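PDB 1P3Y: mersacidin decarboxylase from Bacillus sp., which catalyses the oxidative decarboxylation of the C-terminal cysteine of mersacidin to an aminoenethiol, using one FAD per subunit. Local coordinates for residues Y85-A90 with N105-T110; A92-Q97 with T118-N123. One frame throughout, in Å; residues are numbered along the deposited sequence.

Contact 1 of 2, residues Y85-A90 with N105-T110; sequences YCIIPA and NLVATT. With FAD (flavin-adenine dinucleotide), chain B.
Tyr-85 reaches out from strand 84-90 to Val-107 and Thr-110 on the first turns of helix 106-113. With CG anti to the backbone N (chi1 -179°), its CB sends the ring across the gap of 10.4 Å between strand and helix axes. The methyl CG2 of Thr-110 covers one ring face, offset toward the rim. CG2 of Thr-110 lies 4.0 Å from CD2 of Tyr-85, then closer to CE2 and CZ, a CH-pi contact 3.9 Å from the ring centroid. At the tip, OH of Tyr-85 donates to the backbone O of Val-107 at 2.7 Å; this oxygen sits at the ring edge and in its plane, and the donor is tilted 16° from the carbonyl plane. The buried hydroxyl is thereby satisfied, and bond and methyl together hold the ring's orientation. Beside it, CD1 of Ile-87 meets CG1 of Val-107 at 3.7 Å, a purely apolar touch.

The start of the helix and its side away from the strand meet two FAD molecules. Asn-105 is the N-cap, OD1 accepting from Ala-108 N at 3.0 Å, while its ND2 bonds to phosphate oxygen O2A of the FAD this subunit holds. Thr-109 OG1 donates to Asn-105 O and accepts from O3' of a second FAD at 2.7 Å, one gripped mainly by a neighbouring subunit. The catalytic His-75 packs against Leu-106 and Thr-109. A helix on a parallel sheet, one side in the core, Thr-109 turned to one FAD and the N-cap to the other, is the Rossmann-like arrangement of the HFCD flavoproteins.

Contact 2 of 2, residues A92-Q97 with T118-N123; sequences ANILGQ and TIFFPN. With FAD (flavin-adenine dinucleotide), chain C.
Leu-95 of helix 92-99 wedges its two methyls against Phe-120 and Pro-122, alternate residues of strand 119-122. With CG beside the backbone N (chi1 -65°), the branch end is carried closer to the strand than the start of the side chain suggests. CD2 of Leu-95 settles 3.7 Å from CD2 of Phe-120, approaching the ring obliquely, and CD1 of Leu-95 lies 3.8 Å from CG of Pro-122, the leucine and proline side chains crossing at about a right angle. Against Phe-120 the leucine instead slides past, the two side chains running in opposite directions. Thr-118 lays its CG2 over one face of that ring, and Ile-87 of the neighbouring strand also touches Phe-120. This is the dense part of the contact, and it is wholly apolar.

Helix and strand run roughly antiparallel, 146° between their directions, within a Rossmann-type beta-alpha-beta crossover whose connection from strand 84-90 to strand 119-122 holds two helices, 92-99 and 106-113.

Packing is slacker toward Ile-94, whose CG2 comes only to the edge of the Phe-120 ring, in its plane and 4.0 Å from CE2. The N-terminal end of the helix and the side bearing Asn-93 and Gln-97 are polar and meet FAD and a neighbouring subunit. Ala-92 N donates to flavin O2 of FAD at 2.7 Å, nearly straight at 171°, and Asn-123 O, just past the strand, accepts from N3 of FAD at 2.8 Å, leaving the pyrimidine edge of the flavin read by two backbone groups. Asn-93 gives ND2 to phosphate oxygen O2P of FAD at 2.7 Å, while its OD1 accepts from Ala-103 N of the third subunit.

After strands 10-15 and 37-42, the chain runs up strand 84-90, passes directly into helix 92-99, then into helix 106-113, and returns to the sheet as strand 119-122. Contact 1 closes the first loop, from 85-90 to 105-110; contact 2 closes the second, from 92-97 to 118-123. Their segments alternate, so the loops cross rather than nest. Backbone pairing between Ile-87 and residues Ile-119 and Phe-121 joins strands 84-90 and 119-122 as sheet neighbours, while Ile-94 packs on Val-107 and Ala-108 to join the two helices. Together they tie both helices to one parallel sheet and place two different FAD-binding surfaces within one unit of the fold.

Contact 1 of 2, residues Y85-A90 with N105-T110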
loop_
_atom_site.group_PDB
_atom_site.type_symbol
_atom_site.label_atom_id
_atom_site.label_comp_id
_atom_site.label_asym_id
_atom_site.label_seq_id
_atom_site.Cartn_x
_atom_site.Cartn_y
_atom_site.Cartn_z
ATOM N N TYR A 85 -19.020 -7.668 33.922
ATOM C CA TYR A 85 -17.805 -7.468 33.136
ATOM C C TYR A 85 -16.658 -8.172 33.839
ATOM O O TYR A 85 -16.245 -7.823 34.951
ATOM C CB TYR A 85 -17.502 -5.974 32.971
ATOM C CG TYR A 85 -16.260 -5.658 32.153
ATOM C CD1 TYR A 85 -15.936 -6.393 31.013
ATOM C CD2 TYR A 85 -15.458 -4.554 32.476
ATOM C CE1 TYR A 85 -14.845 -6.029 30.205
ATOM C CE2 TYR A 85 -14.374 -4.179 31.685
ATOM C CZ TYR A 85 -14.069 -4.918 30.547
ATOM O OH TYR A 85 -12.995 -4.529 29.769
ATOM N N CYS A 86 -16.145 -9.182 33.168
ATOM C CA CYS A 86 -15.072 -9.963 33.712
ATOM C C CYS A 86 -13.888 -9.960 32.748
ATOM O O CYS A 86 -14.026 -10.266 31.564
ATOM C CB CYS A 86 -15.610 -11.378 33.974
ATOM S SG CYS A 86 -14.360 -12.593 34.284
ATOM N N ILE A 87 -12.721 -9.583 33.255
ATOM C CA ILE A 87 -11.518 -9.561 32.441
ATOM C C ILE A 87 -10.655 -10.792 32.717
ATOM O O ILE A 87 -10.069 -10.929 33.789
ATOM C CB ILE A 87 -10.695 -8.282 32.706
ATOM C CG1 ILE A 87 -11.527 -7.056 32.294
ATOM C CG2 ILE A 87 -9.340 -8.348 31.943
ATOM C CD1 ILE A 87 -10.865 -5.701 32.595
ATOM N N ILE A 88 -10.599 -11.690 31.742
ATOM C CA ILE A 88 -9.806 -12.899 31.845
ATOM C C ILE A 88 -9.224 -13.291 30.471
ATOM O O ILE A 88 -9.948 -13.537 29.509
ATOM C CB ILE A 88 -10.665 -14.084 32.409
ATOM C CG1 ILE A 88 -9.827 -15.373 32.414
ATOM C CG2 ILE A 88 -11.960 -14.283 31.575
ATOM C CD1 ILE A 88 -10.496 -16.539 33.118
ATOM N N PRO A 89 -7.900 -13.349 30.364
ATOM C CA PRO A 89 -6.963 -13.066 31.449
ATOM C C PRO A 89 -6.644 -11.582 31.510
ATOM O O PRO A 89 -6.745 -10.875 30.507
ATOM C CB PRO A 89 -5.741 -13.888 31.068
ATOM C CG PRO A 89 -5.758 -13.817 29.568
ATOM C CD PRO A 89 -7.224 -14.005 29.230
ATOM N N ALA A 90 -6.242 -11.135 32.698
ATOM C CA ALA A 90 -5.876 -9.754 32.970
ATOM C C ALA A 90 -4.358 -9.666 33.062
ATOM O O ALA A 90 -3.743 -10.495 33.716
ATOM C CB ALA A 90 -6.493 -9.325 34.276
ATOM N N ASN A 105 -6.866 1.711 26.211
ATOM C CA ASN A 105 -7.469 0.764 25.282
ATOM C C ASN A 105 -8.904 0.552 25.722
ATOM O O ASN A 105 -9.295 0.968 26.831
ATOM C CB ASN A 105 -6.712 -0.578 25.181
ATOM C CG ASN A 105 -6.446 -1.235 26.527
ATOM O OD1 ASN A 105 -7.292 -1.244 27.432
ATOM N ND2 ASN A 105 -5.260 -1.822 26.651
ATOM N N LEU A 106 -9.688 -0.082 24.856
ATOM C CA LEU A 106 -11.092 -0.277 25.133
ATOM C C LEU A 106 -11.335 -1.107 26.399
ATOM O O LEU A 106 -12.244 -0.797 27.176
ATOM C CB LEU A 106 -11.771 -0.872 23.887
ATOM C CG LEU A 106 -13.299 -0.998 23.829
ATOM C CD1 LEU A 106 -13.980 0.342 23.998
ATOM C CD2 LEU A 106 -13.674 -1.619 22.505
ATOM N N VAL A 107 -10.510 -2.128 26.633
ATOM C CA VAL A 107 -10.674 -2.984 27.821
ATOM C C VAL A 107 -10.635 -2.171 29.123
ATOM O O VAL A 107 -11.509 -2.303 29.980
ATOM C CB VAL A 107 -9.589 -4.100 27.855
ATOM C CG1 VAL A 107 -9.584 -4.803 29.220
ATOM C CG2 VAL A 107 -9.865 -5.122 26.726
ATOM N N ALA A 108 -9.634 -1.315 29.252
ATOM C CA ALA A 108 -9.492 -0.475 30.426
ATOM C C ALA A 108 -10.563 0.620 30.495
ATOM O O ALA A 108 -11.007 1.009 31.576
ATOM C CB ALA A 108 -8.086 0.163 30.444
ATOM N N THR A 109 -10.968 1.128 29.343
ATOM C CA THR A 109 -11.966 2.180 29.295
ATOM C C THR A 109 -13.322 1.628 29.740
ATOM O O THR A 109 -14.077 2.266 30.487
ATOM C CB THR A 109 -12.093 2.752 27.839
ATOM O OG1 THR A 109 -10.828 3.284 27.416
ATOM C CG2 THR A 109 -13.138 3.874 27.786
ATOM N N THR A 110 -13.629 0.432 29.269
ATOM C CA THR A 110 -14.884 -0.195 29.607
ATOM C C THR A 110 -15.028 -0.352 31.112
ATOM O O THR A 110 -16.130 -0.233 31.643
ATOM C CB THR A 110 -15.000 -1.548 28.903
ATOM O OG1 THR A 110 -14.935 -1.324 27.483
ATOM C CG2 THR A 110 -16.319 -2.241 29.267
HETATM P PA FAD B . -5.777 8.612 23.016
HETATM O O1A FAD B . -6.636 9.075 21.845
HETATM O O2A FAD B . -4.296 8.939 22.989
HETATM O O5B FAD B . -5.889 6.989 23.232
HETATM C C5B FAD B . -6.949 6.161 22.667
HETATM C C4B FAD B . -6.516 5.483 21.373
HETATM O O4B FAD B . -5.407 6.176 20.811
HETATM C C3B FAD B . -6.037 4.029 21.536
HETATM O O3B FAD B . -6.949 3.250 20.769
HETATM C C2B FAD B . -4.629 4.063 21.038
HETATM O O2B FAD B . -4.068 2.932 20.432
HETATM C C1B FAD B . -4.605 5.269 20.103
HETATM N N9A FAD B . -3.314 5.988 19.849
HETATM C C8A FAD B . -2.496 6.841 20.710
HETATM N N7A FAD B . -1.407 7.306 20.139
HETATM C C5A FAD B . -1.441 6.771 18.811
HETATM C C6A FAD B . -0.561 6.863 17.663
HETATM N N6A FAD B . 0.566 7.594 17.673
HETATM N N1A FAD B . -0.916 6.148 16.478
HETATM C C2A FAD B . -2.051 5.387 16.413
HETATM N N3A FAD B . -2.982 5.246 17.485
HETATM C C4A FAD B . -2.531 6.005 18.659
HETATM N N1 FAD B . -13.598 8.967 27.394
HETATM C C2 FAD B . -13.810 9.947 28.356
HETATM O O2 FAD B . -13.172 9.922 29.443
HETATM N N3 FAD B . -14.742 10.965 28.101
HETATM C C4 FAD B . -15.532 11.095 26.896
HETATM O O4 FAD B . -16.371 12.068 26.770
HETATM C C4X FAD B . -15.284 10.107 25.945
HETATM N N5 FAD B . -16.024 10.208 24.716
HETATM C C5X FAD B . -15.767 9.226 23.709
HETATM C C6 FAD B . -16.472 9.278 22.467
HETATM C C7 FAD B . -16.266 8.320 21.389
HETATM C C7M FAD B . -17.082 8.485 20.075
HETATM C C8 FAD B . -15.277 7.240 21.605
HETATM C C8M FAD B . -14.951 6.179 20.574
HETATM C C9 FAD B . -14.560 7.145 22.808
HETATM C C9A FAD B . -14.767 8.100 23.886
HETATM N N10 FAD B . -14.071 8.103 25.220
HETATM C C10 FAD B . -14.319 9.068 26.208
HETATM C "C1'" FAD B . -13.113 7.062 25.449
HETATM C "C2'" FAD B . -11.676 7.405 25.297
HETATM O "O2'" FAD B . -11.464 7.853 23.883
HETATM C "C3'" FAD B . -10.812 6.224 25.538
HETATM O "O3'" FAD B . -10.651 5.946 26.945
HETATM C "C4'" FAD B . -9.382 6.343 24.937
HETATM O "O4'" FAD B . -8.685 5.079 25.201
HETATM C "C5'" FAD B . -8.537 7.458 25.504
HETATM O "O5'" FAD B . -8.768 8.683 24.792
HETATM P P FAD B . -7.742 9.881 24.835
HETATM O O1P FAD B . -8.321 10.938 23.998
HETATM O O2P FAD B . -7.474 10.231 26.277
HETATM O O3P FAD B . -6.345 9.238 24.338
#

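Contact 2 of 2, residues A92-Q97 with T118-N123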
loop_
_atom_site.group_PDB
_atom_site.type_symbol
_atom_site.label_atom_id
_atom_site.label_comp_id
_atom_site.label_asym_id
_atom_site.label_seq_id
_atom_site.Cartn_x
_atom_site.Cartn_y
_atom_site.Cartn_z
ATOM N N ALA A 92 -0.595 -7.511 33.865
ATOM C CA ALA A 92 -0.119 -6.601 34.893
ATOM C C ALA A 92 -0.512 -5.203 34.396
ATOM O O ALA A 92 -1.011 -4.358 35.152
ATOM C CB ALA A 92 1.395 -6.714 35.038
ATOM N N ASN A 93 -0.303 -4.986 33.100
ATOM C CA ASN A 93 -0.617 -3.716 32.467
ATOM C C ASN A 93 -2.068 -3.285 32.724
ATOM O O ASN A 93 -2.309 -2.194 33.238
ATOM C CB ASN A 93 -0.343 -3.797 30.958
ATOM C CG ASN A 93 -0.771 -2.541 30.232
ATOM O OD1 ASN A 93 -0.279 -1.443 30.530
ATOM N ND2 ASN A 93 -1.711 -2.684 29.286
ATOM N N ILE A 94 -3.035 -4.130 32.369
ATOM C CA ILE A 94 -4.442 -3.791 32.593
ATOM C C ILE A 94 -4.706 -3.504 34.090
ATOM O O ILE A 94 -5.450 -2.569 34.428
ATOM C CB ILE A 94 -5.374 -4.926 32.041
ATOM C CG1 ILE A 94 -6.087 -4.437 30.762
ATOM C CG2 ILE A 94 -6.335 -5.430 33.095
ATOM C CD1 ILE A 94 -6.743 -3.104 30.831
ATOM N N LEU A 95 -4.091 -4.293 34.980
ATOM C CA LEU A 95 -4.245 -4.072 36.420
ATOM C C LEU A 95 -3.698 -2.685 36.755
ATOM O O LEU A 95 -4.356 -1.914 37.470
ATOM C CB LEU A 95 -3.487 -5.130 37.242
ATOM C CG LEU A 95 -4.008 -6.572 37.094
ATOM C CD1 LEU A 95 -3.131 -7.538 37.880
ATOM C CD2 LEU A 95 -5.465 -6.664 37.548
ATOM N N GLY A 96 -2.505 -2.366 36.233
ATOM C CA GLY A 96 -1.907 -1.061 36.491
ATOM C C GLY A 96 -2.719 0.098 35.911
ATOM O O GLY A 96 -2.810 1.194 36.492
ATOM N N GLN A 97 -3.341 -0.129 34.762
ATOM C CA GLN A 97 -4.104 0.945 34.163
ATOM C C GLN A 97 -5.386 1.183 34.932
ATOM O O GLN A 97 -5.706 2.331 35.278
ATOM C CB GLN A 97 -4.422 0.652 32.680
ATOM C CG GLN A 97 -3.321 1.101 31.707
ATOM C CD GLN A 97 -3.688 0.916 30.231
ATOM O OE1 GLN A 97 -4.622 1.537 29.725
ATOM N NE2 GLN A 97 -2.946 0.059 29.544
ATOM N N THR A 118 -15.789 -4.457 38.359
ATOM C CA THR A 118 -15.290 -5.477 37.434
ATOM C C THR A 118 -14.528 -6.582 38.161
ATOM O O THR A 118 -13.769 -6.316 39.098
ATOM C CB THR A 118 -14.315 -4.841 36.383
ATOM O OG1 THR A 118 -15.017 -3.870 35.603
ATOM C CG2 THR A 118 -13.718 -5.906 35.461
ATOM N N ILE A 119 -14.713 -7.823 37.723
ATOM C CA ILE A 119 -13.980 -8.918 38.339
ATOM C C ILE A 119 -12.795 -9.250 37.426
ATOM O O ILE A 119 -12.983 -9.491 36.233
ATOM C CB ILE A 119 -14.871 -10.180 38.546
ATOM C CG1 ILE A 119 -13.982 -11.397 38.804
ATOM C CG2 ILE A 119 -15.729 -10.427 37.334
ATOM C CD1 ILE A 119 -14.741 -12.664 39.072
ATOM N N PHE A 120 -11.588 -9.255 38.001
ATOM C CA PHE A 120 -10.353 -9.544 37.273
ATOM C C PHE A 120 -9.776 -10.922 37.542
ATOM O O PHE A 120 -9.791 -11.395 38.674
ATOM C CB PHE A 120 -9.259 -8.546 37.653
ATOM C CG PHE A 120 -9.566 -7.139 37.295
ATOM C CD1 PHE A 120 -10.462 -6.393 38.060
ATOM C CD2 PHE A 120 -8.948 -6.544 36.185
ATOM C CE1 PHE A 120 -10.741 -5.063 37.731
ATOM C CE2 PHE A 120 -9.210 -5.225 35.838
ATOM C CZ PHE A 120 -10.109 -4.475 36.611
ATOM N N PHE A 121 -9.239 -11.550 36.503
ATOM C CA PHE A 121 -8.594 -12.850 36.644
ATOM C C PHE A 121 -7.152 -12.705 36.161
ATOM O O PHE A 121 -6.817 -13.117 35.060
ATOM C CB PHE A 121 -9.293 -13.922 35.805
ATOM C CG PHE A 121 -10.598 -14.390 36.377
ATOM C CD1 PHE A 121 -11.757 -13.625 36.231
ATOM C CD2 PHE A 121 -10.674 -15.623 37.031
ATOM C CE1 PHE A 121 -12.981 -14.084 36.720
ATOM C CE2 PHE A 121 -11.888 -16.096 37.524
ATOM C CZ PHE A 121 -13.052 -15.327 37.367
ATOM N N PRO A 122 -6.278 -12.112 36.989
ATOM C CA PRO A 122 -4.873 -11.921 36.621
ATOM C C PRO A 122 -4.153 -13.189 36.193
ATOM O O PRO A 122 -4.474 -14.290 36.638
ATOM C CB PRO A 122 -4.261 -11.317 37.884
ATOM C CG PRO A 122 -5.384 -10.552 38.463
ATOM C CD PRO A 122 -6.558 -11.495 38.297
ATOM N N ASN A 123 -3.150 -13.004 35.346
ATOM C CA ASN A 123 -2.341 -14.089 34.821
ATOM C C ASN A 123 -1.065 -13.454 34.276
ATOM O O ASN A 123 -1.108 -12.575 33.426
ATOM C CB ASN A 123 -3.109 -14.822 33.713
ATOM C CG ASN A 123 -2.284 -15.886 33.048
ATOM O OD1 ASN A 123 -1.486 -15.596 32.163
ATOM N ND2 ASN A 123 -2.453 -17.129 33.478
HETATM P PA FAD C . -2.284 -3.739 24.861
HETATM O O1A FAD C . -2.367 -4.956 23.946
HETATM O O2A FAD C . -3.308 -2.636 24.678
HETATM O O5B FAD C . -0.810 -3.024 24.768
HETATM C C5B FAD C . 0.377 -3.668 24.217
HETATM C C4B FAD C . 0.619 -3.274 22.765
HETATM O O4B FAD C . -0.587 -2.781 22.190
HETATM C C3B FAD C . 1.646 -2.146 22.564
HETATM O O3B FAD C . 2.699 -2.733 21.805
HETATM C C2B FAD C . 0.866 -1.074 21.877
HETATM O O2B FAD C . 1.500 -0.203 20.984
HETATM C C1B FAD C . -0.276 -1.832 21.206
HETATM N N9A FAD C . -1.565 -1.126 20.907
HETATM C C8A FAD C . -2.623 -0.633 21.786
HETATM N N7A FAD C . -3.623 -0.052 21.162
HETATM C C5A FAD C . -3.274 -0.131 19.775
HETATM C C6A FAD C . -3.906 0.315 18.548
HETATM N N6A FAD C . -5.097 0.935 18.533
HETATM N N1A FAD C . -3.228 0.079 17.312
HETATM C C2A FAD C . -2.012 -0.547 17.270
HETATM N N3A FAD C . -1.322 -1.032 18.420
HETATM C C4A FAD C . -2.086 -0.737 19.640
HETATM N N1 FAD C . 1.744 -9.583 30.346
HETATM C C2 FAD C . 1.100 -10.006 31.502
HETATM O O2 FAD C . 0.908 -9.203 32.455
HETATM N N3 FAD C . 0.665 -11.337 31.596
HETATM C C4 FAD C . 0.830 -12.345 30.571
HETATM O O4 FAD C . 0.399 -13.547 30.767
HETATM C C4X FAD C . 1.464 -11.887 29.419
HETATM N N5 FAD C . 1.626 -12.845 28.359
HETATM C C5X FAD C . 2.246 -12.394 27.151
HETATM C C6 FAD C . 2.432 -13.302 26.064
HETATM C C7 FAD C . 3.049 -12.921 24.800
HETATM C C7M FAD C . 3.186 -13.993 23.682
HETATM C C8 FAD C . 3.505 -11.522 24.648
HETATM C C8M FAD C . 4.155 -10.980 23.392
HETATM C C9 FAD C . 3.346 -10.591 25.688
HETATM C C9A FAD C . 2.732 -10.972 26.951
HETATM N N10 FAD C . 2.512 -10.076 28.140
HETATM C C10 FAD C . 1.901 -10.516 29.324
HETATM C "C1'" FAD C . 2.953 -8.718 28.014
HETATM C "C2'" FAD C . 1.924 -7.688 27.718
HETATM O "O2'" FAD C . 1.295 -8.038 26.404
HETATM C "C3'" FAD C . 2.532 -6.341 27.590
HETATM O "O3'" FAD C . 2.829 -5.753 28.875
HETATM C "C4'" FAD C . 1.657 -5.313 26.817
HETATM O "O4'" FAD C . 2.423 -4.065 26.720
HETATM C "C5'" FAD C . 0.331 -4.987 27.459
HETATM O "O5'" FAD C . -0.678 -5.921 27.045
HETATM P P FAD C . -2.217 -5.598 27.168
HETATM O O1P FAD C . -2.919 -6.779 26.651
HETATM O O2P FAD C . -2.513 -5.206 28.594
HETATM O O3P FAD C . -2.411 -4.217 26.350
#